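Local atomic coordinates of 5'-Methylthioadenosine Nucleosidase (Arabidopsis thaliana, PDB entry 2H8G), a protein that belongs to the phosphorylase superfamily of alpha/beta proteins and holds adenine in a pocket. Residues P108-V122 with I215-D228. Sequence-based numbering, arbitrary orientation.
Sequences PDIIINAGTCGGFKV and IPVVFLKAVTDLVD. With ADE (adenine), chain C.
Ile111 to Cys117 pair in parallel register with Val217 to Val223, and Gly119 pairs with Leu226 farther along. Backbone hydrogen bonds run from Ile111 N to Pro216 O (2.9 Å) as far as Val227 N to Gly119 O. The one from Cys117 N to Ala222 O is bent (136°).

Beyond the strands, the Asp228 carboxylate takes two backbone amides. OD1 accepts from Lys121 N (2.7 Å) and OD2 from Val122 N (3.0 Å), each on its syn lone pair.

Lys221 bends at chi2 (-75°) and carries NZ back to Asn113 OD1 (2.9 Å), reaching it from above the amide plane. NZ also forms a salt bridge with Asp200 and donates to a water held by Thr116 O. Asn113 ND2 bonds Val32 O. The same Asn113 OD1 lies at the edge of the Phe219 ring, whose plane is 81° from the amide.

Thr116, Cys117, Gly118, Thr224, Asp225 and Val227 line the adenine pocket. Asp225 OD2 accepts a nearly straight bond from adenine N6 (2.9 Å), and Thr224 OG1 donates to Asp225 OD1 (2.8 Å). Lys199 also hydrogen-bonds adenine.

Apolar contacts follow the pair. Ile111 CD1 meets Ile215 CG2 at 3.6 Å, with the side chains crossed nearly at right angles. Thr116 and Thr224 press their methyl groups tightly together. Val227 CB sits over a face of the Phe120 ring as a CH-pi contact.

The two strands lie deep in the mixed sheet. Strand 28-32 adjoins 110-119, strand 130-138 adjoins 217-226, and helix 233-259 packs on Thr116, Ala222 and Thr224.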
ATOM      1  N   PRO A 108     -12.835  14.445  -6.071  1.00 24.82           N
ATOM      2  CA  PRO A 108     -13.243  15.244  -4.914  1.00 24.90           C
ATOM      3  C   PRO A 108     -12.409  16.512  -4.754  1.00 23.57           C
ATOM      4  O   PRO A 108     -11.305  16.615  -5.289  1.00 24.47           O
ATOM      5  CB  PRO A 108     -13.040  14.275  -3.751  1.00 23.67           C
ATOM      6  CG  PRO A 108     -11.834  13.518  -4.181  1.00 25.43           C
ATOM      7  CD  PRO A 108     -12.129  13.224  -5.643  1.00 24.87           C
ATOM      8  N   ASP A 109     -12.948  17.483  -4.024  1.00 24.53           N
ATOM      9  CA  ASP A 109     -12.230  18.724  -3.777  1.00 24.50           C
ATOM     10  C   ASP A 109     -11.320  18.516  -2.576  1.00 23.31           C
ATOM     11  O   ASP A 109     -10.267  19.137  -2.461  1.00 22.23           O
ATOM     12  CB  ASP A 109     -13.205  19.863  -3.470  1.00 27.92           C
ATOM     13  CG  ASP A 109     -14.140  20.157  -4.622  1.00 31.45           C
ATOM     14  OD1 ASP A 109     -13.644  20.428  -5.734  1.00 34.67           O
ATOM     15  OD2 ASP A 109     -15.371  20.121  -4.413  1.00 33.66           O
ATOM     16  N   ILE A 110     -11.740  17.626  -1.686  1.00 23.20           N
ATOM     17  CA  ILE A 110     -10.989  17.341  -0.474  1.00 21.86           C
ATOM     18  C   ILE A 110     -11.306  15.936   0.010  1.00 21.74           C
ATOM     19  O   ILE A 110     -12.413  15.433  -0.191  1.00 21.87           O
ATOM     20  CB  ILE A 110     -11.346  18.378   0.624  1.00 22.88           C
ATOM     21  CG1 ILE A 110     -10.505  18.147   1.883  1.00 23.57           C
ATOM     22  CG2 ILE A 110     -12.832  18.309   0.933  1.00 24.57           C
ATOM     23  CD1 ILE A 110     -10.542  19.332   2.852  1.00 24.52           C
ATOM     24  N   ILE A 111     -10.321  15.296   0.637  1.00 20.22           N
ATOM     25  CA  ILE A 111     -10.490  13.947   1.157  1.00 20.17           C
ATOM     26  C   ILE A 111     -10.422  13.989   2.674  1.00 19.39           C
ATOM     27  O   ILE A 111      -9.617  14.719   3.240  1.00 18.55           O
ATOM     28  CB  ILE A 111      -9.361  13.016   0.666  1.00 20.10           C
ATOM     29  CG1 ILE A 111      -9.421  12.875  -0.853  1.00 22.69           C
ATOM     30  CG2 ILE A 111      -9.478  11.651   1.339  1.00 21.85           C
ATOM     31  CD1 ILE A 111      -8.173  12.279  -1.449  1.00 27.60           C
ATOM     32  N   ILE A 112     -11.282  13.222   3.330  1.00 17.62           N
ATOM     33  CA  ILE A 112     -11.258  13.152   4.783  1.00 18.45           C
ATOM     34  C   ILE A 112     -11.068  11.692   5.157  1.00 18.76           C
ATOM     35  O   ILE A 112     -11.902  10.853   4.823  1.00 18.21           O
ATOM     36  CB  ILE A 112     -12.581  13.625   5.434  1.00 18.79           C
ATOM     37  CG1 ILE A 112     -12.880  15.074   5.045  1.00 20.66           C
ATOM     38  CG2 ILE A 112     -12.475  13.491   6.956  1.00 19.22           C
ATOM     39  CD1 ILE A 112     -14.202  15.587   5.589  1.00 22.36           C
ATOM     40  N   ASN A 113      -9.954  11.385   5.814  1.00 16.68           N
ATOM     41  CA  ASN A 113      -9.686  10.024   6.270  1.00 16.73           C
ATOM     42  C   ASN A 113     -10.171  10.014   7.716  1.00 16.53           C
ATOM     43  O   ASN A 113      -9.556  10.616   8.586  1.00 16.78           O
ATOM     44  CB  ASN A 113      -8.181   9.724   6.213  1.00 16.99           C
ATOM     45  CG  ASN A 113      -7.827   8.360   6.790  1.00 16.81           C
ATOM     46  OD1 ASN A 113      -6.758   8.187   7.382  1.00 17.76           O
ATOM     47  ND2 ASN A 113      -8.713   7.381   6.606  1.00 17.92           N
ATOM     48  N   ALA A 114     -11.301   9.358   7.963  1.00 16.70           N
ATOM     49  CA  ALA A 114     -11.860   9.303   9.308  1.00 16.26           C
ATOM     50  C   ALA A 114     -11.810   7.882   9.830  1.00 16.05           C
ATOM     51  O   ALA A 114     -12.122   6.939   9.107  1.00 17.33           O
ATOM     52  CB  ALA A 114     -13.307   9.807   9.291  1.00 17.27           C
ATOM     53  N   GLY A 115     -11.406   7.725  11.086  1.00 15.14           N
ATOM     54  CA  GLY A 115     -11.344   6.396  11.659  1.00 16.93           C
ATOM     55  C   GLY A 115     -10.846   6.405  13.086  1.00 16.92           C
ATOM     56  O   GLY A 115     -10.507   7.458  13.634  1.00 17.35           O
ATOM     57  N   THR A 116     -10.822   5.218  13.683  1.00 16.25           N
ATOM     58  CA  THR A 116     -10.355   5.033  15.045  1.00 16.21           C
ATOM     59  C   THR A 116      -8.835   4.900  15.059  1.00 17.20           C
ATOM     60  O   THR A 116      -8.208   4.619  14.036  1.00 18.84           O
ATOM     61  CB  THR A 116     -10.992   3.778  15.678  1.00 19.35           C
ATOM     62  OG1 THR A 116     -10.836   2.655  14.802  1.00 20.48           O
ATOM     63  CG2 THR A 116     -12.463   4.013  15.932  1.00 18.58           C
ATOM     64  N   CYS A 117      -8.242   5.087  16.229  1.00 16.06           N
ATOM     65  CA  CYS A 117      -6.792   5.008  16.343  1.00 16.81           C
ATOM     66  C   CYS A 117      -6.380   4.809  17.786  1.00 17.17           C
ATOM     67  O   CYS A 117      -7.203   4.899  18.699  1.00 16.67           O
ATOM     68  CB  CYS A 117      -6.157   6.311  15.837  1.00 18.13           C
ATOM     69  SG  CYS A 117      -6.483   7.754  16.893  1.00 19.07           S
ATOM     70  N   GLY A 118      -5.093   4.537  17.976  1.00 17.15           N
ATOM     71  CA  GLY A 118      -4.560   4.399  19.316  1.00 16.64           C
ATOM     72  C   GLY A 118      -4.010   5.767  19.673  1.00 16.72           C
ATOM     73  O   GLY A 118      -3.682   6.567  18.787  1.00 17.38           O
ATOM     74  N   GLY A 119      -3.927   6.059  20.964  1.00 17.76           N
ATOM     75  CA  GLY A 119      -3.408   7.344  21.389  1.00 17.80           C
ATOM     76  C   GLY A 119      -2.420   7.192  22.525  1.00 18.76           C
ATOM     77  O   GLY A 119      -2.397   6.173  23.217  1.00 19.81           O
ATOM     78  N   PHE A 120      -1.573   8.197  22.696  1.00 19.58           N
ATOM     79  CA  PHE A 120      -0.607   8.180  23.778  1.00 20.33           C
ATOM     80  C   PHE A 120      -1.043   9.140  24.869  1.00 22.07           C
ATOM     81  O   PHE A 120      -1.187  10.343  24.641  1.00 20.94           O
ATOM     82  CB  PHE A 120       0.788   8.541  23.263  1.00 21.72           C
ATOM     83  CG  PHE A 120       1.421   7.446  22.458  1.00 22.85           C
ATOM     84  CD1 PHE A 120       1.172   7.329  21.096  1.00 23.32           C
ATOM     85  CD2 PHE A 120       2.211   6.484  23.082  1.00 23.44           C
ATOM     86  CE1 PHE A 120       1.698   6.264  20.366  1.00 24.68           C
ATOM     87  CE2 PHE A 120       2.740   5.416  22.360  1.00 25.54           C
ATOM     88  CZ  PHE A 120       2.481   5.307  20.999  1.00 24.99           C
ATOM     89  N   LYS A 121      -1.275   8.579  26.051  1.00 22.84           N
ATOM     90  CA  LYS A 121      -1.703   9.344  27.209  1.00 25.29           C
ATOM     91  C   LYS A 121      -0.677  10.422  27.542  1.00 25.31           C
ATOM     92  O   LYS A 121      -1.040  11.541  27.911  1.00 25.57           O
ATOM     93  CB  LYS A 121      -1.893   8.399  28.402  1.00 27.92           C
ATOM     94  CG  LYS A 121      -2.398   9.063  29.672  1.00 32.76           C
ATOM     95  CD  LYS A 121      -2.622   8.037  30.780  1.00 35.27           C
ATOM     96  CE  LYS A 121      -1.333   7.302  31.139  1.00 38.33           C
ATOM     97  NZ  LYS A 121      -1.524   6.344  32.264  1.00 40.38           N
ATOM     98  N   VAL A 122       0.602  10.094  27.388  1.00 25.68           N
ATOM     99  CA  VAL A 122       1.663  11.052  27.681  1.00 27.84           C
ATOM    100  C   VAL A 122       1.665  12.234  26.715  1.00 28.01           C
ATOM    101  O   VAL A 122       2.219  13.290  27.021  1.00 29.79           O
ATOM    102  CB  VAL A 122       3.058  10.379  27.655  1.00 29.37           C
ATOM    103  CG1 VAL A 122       3.103   9.244  28.665  1.00 33.06           C
ATOM    104  CG2 VAL A 122       3.378   9.875  26.257  1.00 29.96           C
ATOM    105  N   ILE A 215      -4.469  16.318  -4.030  1.00 21.57           N
ATOM    106  CA  ILE A 215      -5.798  16.519  -3.464  1.00 20.60           C
ATOM    107  C   ILE A 215      -5.633  16.797  -1.973  1.00 20.24           C
ATOM    108  O   ILE A 215      -4.967  16.040  -1.271  1.00 20.78           O
ATOM    109  CB  ILE A 215      -6.685  15.261  -3.619  1.00 21.55           C
ATOM    110  CG1 ILE A 215      -6.781  14.863  -5.094  1.00 22.16           C
ATOM    111  CG2 ILE A 215      -8.080  15.530  -3.052  1.00 22.28           C
ATOM    112  CD1 ILE A 215      -7.368  15.938  -5.986  1.00 25.72           C
ATOM    113  N   PRO A 216      -6.218  17.898  -1.474  1.00 20.16           N
ATOM    114  CA  PRO A 216      -6.100  18.215  -0.047  1.00 19.78           C
ATOM    115  C   PRO A 216      -6.669  17.083   0.801  1.00 20.60           C
ATOM    116  O   PRO A 216      -7.699  16.505   0.455  1.00 20.03           O
ATOM    117  CB  PRO A 216      -6.928  19.490   0.097  1.00 21.78           C
ATOM    118  CG  PRO A 216      -6.802  20.134  -1.251  1.00 22.83           C
ATOM    119  CD  PRO A 216      -6.934  18.964  -2.199  1.00 20.92           C
ATOM    120  N   VAL A 217      -6.007  16.765   1.910  1.00 18.42           N
ATOM    121  CA  VAL A 217      -6.510  15.706   2.774  1.00 19.74           C
ATOM    122  C   VAL A 217      -6.483  16.107   4.245  1.00 18.50           C
ATOM    123  O   VAL A 217      -5.528  16.721   4.729  1.00 19.36           O
ATOM    124  CB  VAL A 217      -5.724  14.385   2.572  1.00 21.18           C
ATOM    125  CG1 VAL A 217      -4.262  14.590   2.899  1.00 20.94           C
ATOM    126  CG2 VAL A 217      -6.312  13.284   3.448  1.00 22.43           C
ATOM    127  N   VAL A 218      -7.565  15.772   4.939  1.00 17.28           N
ATOM    128  CA  VAL A 218      -7.716  16.055   6.363  1.00 19.01           C
ATOM    129  C   VAL A 218      -7.978  14.729   7.066  1.00 18.52           C
ATOM    130  O   VAL A 218      -8.483  13.787   6.451  1.00 18.74           O
ATOM    131  CB  VAL A 218      -8.898  17.024   6.611  1.00 19.94           C
ATOM    132  CG1 VAL A 218      -9.205  17.130   8.101  1.00 26.45           C
ATOM    133  CG2 VAL A 218      -8.552  18.400   6.050  1.00 23.54           C
ATOM    134  N   PHE A 219      -7.615  14.647   8.342  1.00 16.95           N
ATOM    135  CA  PHE A 219      -7.809  13.420   9.104  1.00 18.00           C
ATOM    136  C   PHE A 219      -8.588  13.639  10.386  1.00 18.94           C
ATOM    137  O   PHE A 219      -8.340  14.597  11.119  1.00 21.40           O
ATOM    138  CB  PHE A 219      -6.463  12.789   9.491  1.00 18.43           C
ATOM    139  CG  PHE A 219      -5.528  12.577   8.336  1.00 17.58           C
ATOM    140  CD1 PHE A 219      -4.794  13.637   7.819  1.00 20.51           C
ATOM    141  CD2 PHE A 219      -5.386  11.320   7.758  1.00 18.77           C
ATOM    142  CE1 PHE A 219      -3.928  13.448   6.739  1.00 22.16           C
ATOM    143  CE2 PHE A 219      -4.528  11.121   6.682  1.00 21.09           C
ATOM    144  CZ  PHE A 219      -3.799  12.186   6.173  1.00 21.47           C
ATOM    145  N   LEU A 220      -9.539  12.751  10.648  1.00 17.10           N
ATOM    146  CA  LEU A 220     -10.309  12.790  11.884  1.00 17.07           C
ATOM    147  C   LEU A 220     -10.008  11.430  12.492  1.00 17.43           C
ATOM    148  O   LEU A 220     -10.398  10.395  11.947  1.00 17.66           O
ATOM    149  CB  LEU A 220     -11.805  12.938  11.607  1.00 17.79           C
ATOM    150  CG  LEU A 220     -12.204  14.245  10.919  1.00 19.89           C
ATOM    151  CD1 LEU A 220     -13.698  14.230  10.637  1.00 19.89           C
ATOM    152  CD2 LEU A 220     -11.834  15.435  11.800  1.00 21.33           C
ATOM    153  N   LYS A 221      -9.285  11.430  13.605  1.00 16.44           N
ATOM    154  CA  LYS A 221      -8.893  10.181  14.245  1.00 16.07           C
ATOM    155  C   LYS A 221      -9.400  10.122  15.677  1.00 16.23           C
ATOM    156  O   LYS A 221      -9.022  10.939  16.519  1.00 16.77           O
ATOM    157  CB  LYS A 221      -7.366  10.045  14.193  1.00 17.51           C
ATOM    158  CG  LYS A 221      -6.821   9.930  12.759  1.00 17.35           C
ATOM    159  CD  LYS A 221      -7.089   8.553  12.154  1.00 16.70           C
ATOM    160  CE  LYS A 221      -6.876   8.550  10.634  1.00 16.68           C
ATOM    161  NZ  LYS A 221      -6.879   7.166  10.071  1.00 17.00           N
ATOM    162  N   ALA A 222     -10.269   9.147  15.933  1.00 16.15           N
ATOM    163  CA  ALA A 222     -10.889   8.970  17.241  1.00 17.14           C
ATOM    164  C   ALA A 222     -10.177   7.896  18.063  1.00 15.25           C
ATOM    165  O   ALA A 222     -10.054   6.746  17.637  1.00 16.19           O
ATOM    166  CB  ALA A 222     -12.356   8.616  17.059  1.00 16.98           C
ATOM    167  N   VAL A 223      -9.720   8.286  19.250  1.00 15.85           N
ATOM    168  CA  VAL A 223      -8.979   7.393  20.141  1.00 16.50           C
ATOM    169  C   VAL A 223      -9.818   6.325  20.828  1.00 16.88           C
ATOM    170  O   VAL A 223     -10.701   6.632  21.631  1.00 18.12           O
ATOM    171  CB  VAL A 223      -8.230   8.211  21.222  1.00 17.67           C
ATOM    172  CG1 VAL A 223      -7.416   7.286  22.120  1.00 16.68           C
ATOM    173  CG2 VAL A 223      -7.311   9.225  20.555  1.00 19.53           C
ATOM    174  N   THR A 224      -9.522   5.070  20.509  1.00 17.43           N
ATOM    175  CA  THR A 224     -10.227   3.930  21.098  1.00 17.32           C
ATOM    176  C   THR A 224      -9.407   3.227  22.171  1.00 20.27           C
ATOM    177  O   THR A 224      -9.945   2.471  22.978  1.00 20.09           O
ATOM    178  CB  THR A 224     -10.589   2.870  20.037  1.00 19.25           C
ATOM    179  OG1 THR A 224      -9.437   2.572  19.235  1.00 18.85           O
ATOM    180  CG2 THR A 224     -11.720   3.364  19.153  1.00 20.75           C
ATOM    181  N   ASP A 225      -8.102   3.471  22.184  1.00 18.46           N
ATOM    182  CA  ASP A 225      -7.243   2.813  23.156  1.00 17.53           C
ATOM    183  C   ASP A 225      -5.991   3.628  23.426  1.00 18.32           C
ATOM    184  O   ASP A 225      -5.560   4.416  22.581  1.00 17.90           O
ATOM    185  CB  ASP A 225      -6.850   1.420  22.651  1.00 18.58           C
ATOM    186  CG  ASP A 225      -6.241   1.453  21.262  1.00 21.03           C
ATOM    187  OD1 ASP A 225      -6.987   1.665  20.287  1.00 21.13           O
ATOM    188  OD2 ASP A 225      -5.009   1.274  21.141  1.00 21.68           O
ATOM    189  N   LEU A 226      -5.420   3.439  24.612  1.00 20.13           N
ATOM    190  CA  LEU A 226      -4.203   4.151  24.990  1.00 20.22           C
ATOM    191  C   LEU A 226      -3.026   3.183  24.904  1.00 21.45           C
ATOM    192  O   LEU A 226      -2.915   2.237  25.688  1.00 20.90           O
ATOM    193  CB  LEU A 226      -4.343   4.725  26.404  1.00 21.00           C
ATOM    194  CG  LEU A 226      -5.500   5.715  26.573  1.00 20.55           C
ATOM    195  CD1 LEU A 226      -5.551   6.197  28.022  1.00 23.83           C
ATOM    196  CD2 LEU A 226      -5.331   6.888  25.620  1.00 24.85           C
ATOM    197  N   VAL A 227      -2.150   3.426  23.934  1.00 20.74           N
ATOM    198  CA  VAL A 227      -0.997   2.566  23.708  1.00 21.82           C
ATOM    199  C   VAL A 227      -0.076   2.487  24.918  1.00 23.35           C
ATOM    200  O   VAL A 227       0.566   1.462  25.148  1.00 24.32           O
ATOM    201  CB  VAL A 227      -0.205   3.041  22.470  1.00 19.76           C
ATOM    202  CG1 VAL A 227       0.959   2.101  22.200  1.00 23.84           C
ATOM    203  CG2 VAL A 227      -1.128   3.087  21.259  1.00 22.30           C
ATOM    204  N   ASP A 228      -0.014   3.566  25.689  1.00 23.92           N
ATOM    205  CA  ASP A 228       0.819   3.588  26.885  1.00 24.39           C
ATOM    206  C   ASP A 228      -0.040   3.454  28.139  1.00 26.68           C
ATOM    207  O   ASP A 228       0.349   3.877  29.232  1.00 26.71           O
ATOM    208  CB  ASP A 228       1.668   4.868  26.925  1.00 25.57           C
ATOM    209  CG  ASP A 228       0.843   6.134  26.779  1.00 23.61           C
ATOM    210  OD1 ASP A 228      -0.374   6.038  26.514  1.00 23.77           O
ATOM    211  OD2 ASP A 228       1.423   7.232  26.920  1.00 25.34           O
TER
HETATM  212  N9  ADE C 701      -6.572   1.439  15.658  1.00 21.70           N
HETATM  213  C8  ADE C 701      -7.075   1.538  16.909  1.00 22.24           C
HETATM  214  N7  ADE C 701      -6.142   1.424  17.884  1.00 21.37           N
HETATM  215  C5  ADE C 701      -4.972   1.240  17.197  1.00 19.54           C
HETATM  216  C6  ADE C 701      -3.598   1.053  17.593  1.00 21.85           C
HETATM  217  N6  ADE C 701      -3.247   1.029  18.874  1.00 20.62           N
HETATM  218  N1  ADE C 701      -2.630   0.890  16.573  1.00 19.92           N
HETATM  219  C2  ADE C 701      -3.010   0.916  15.253  1.00 20.55           C
HETATM  220  N3  ADE C 701      -4.305   1.092  14.785  1.00 20.76           N
HETATM  221  C4  ADE C 701      -5.219   1.248  15.812  1.00 19.72           C
HETATM  222  O   HOH W   1      -8.245   4.864   8.253  1.00 22.71           O
HETATM  223  O   HOH W   2      -8.297   5.175  11.406  1.00 21.37           O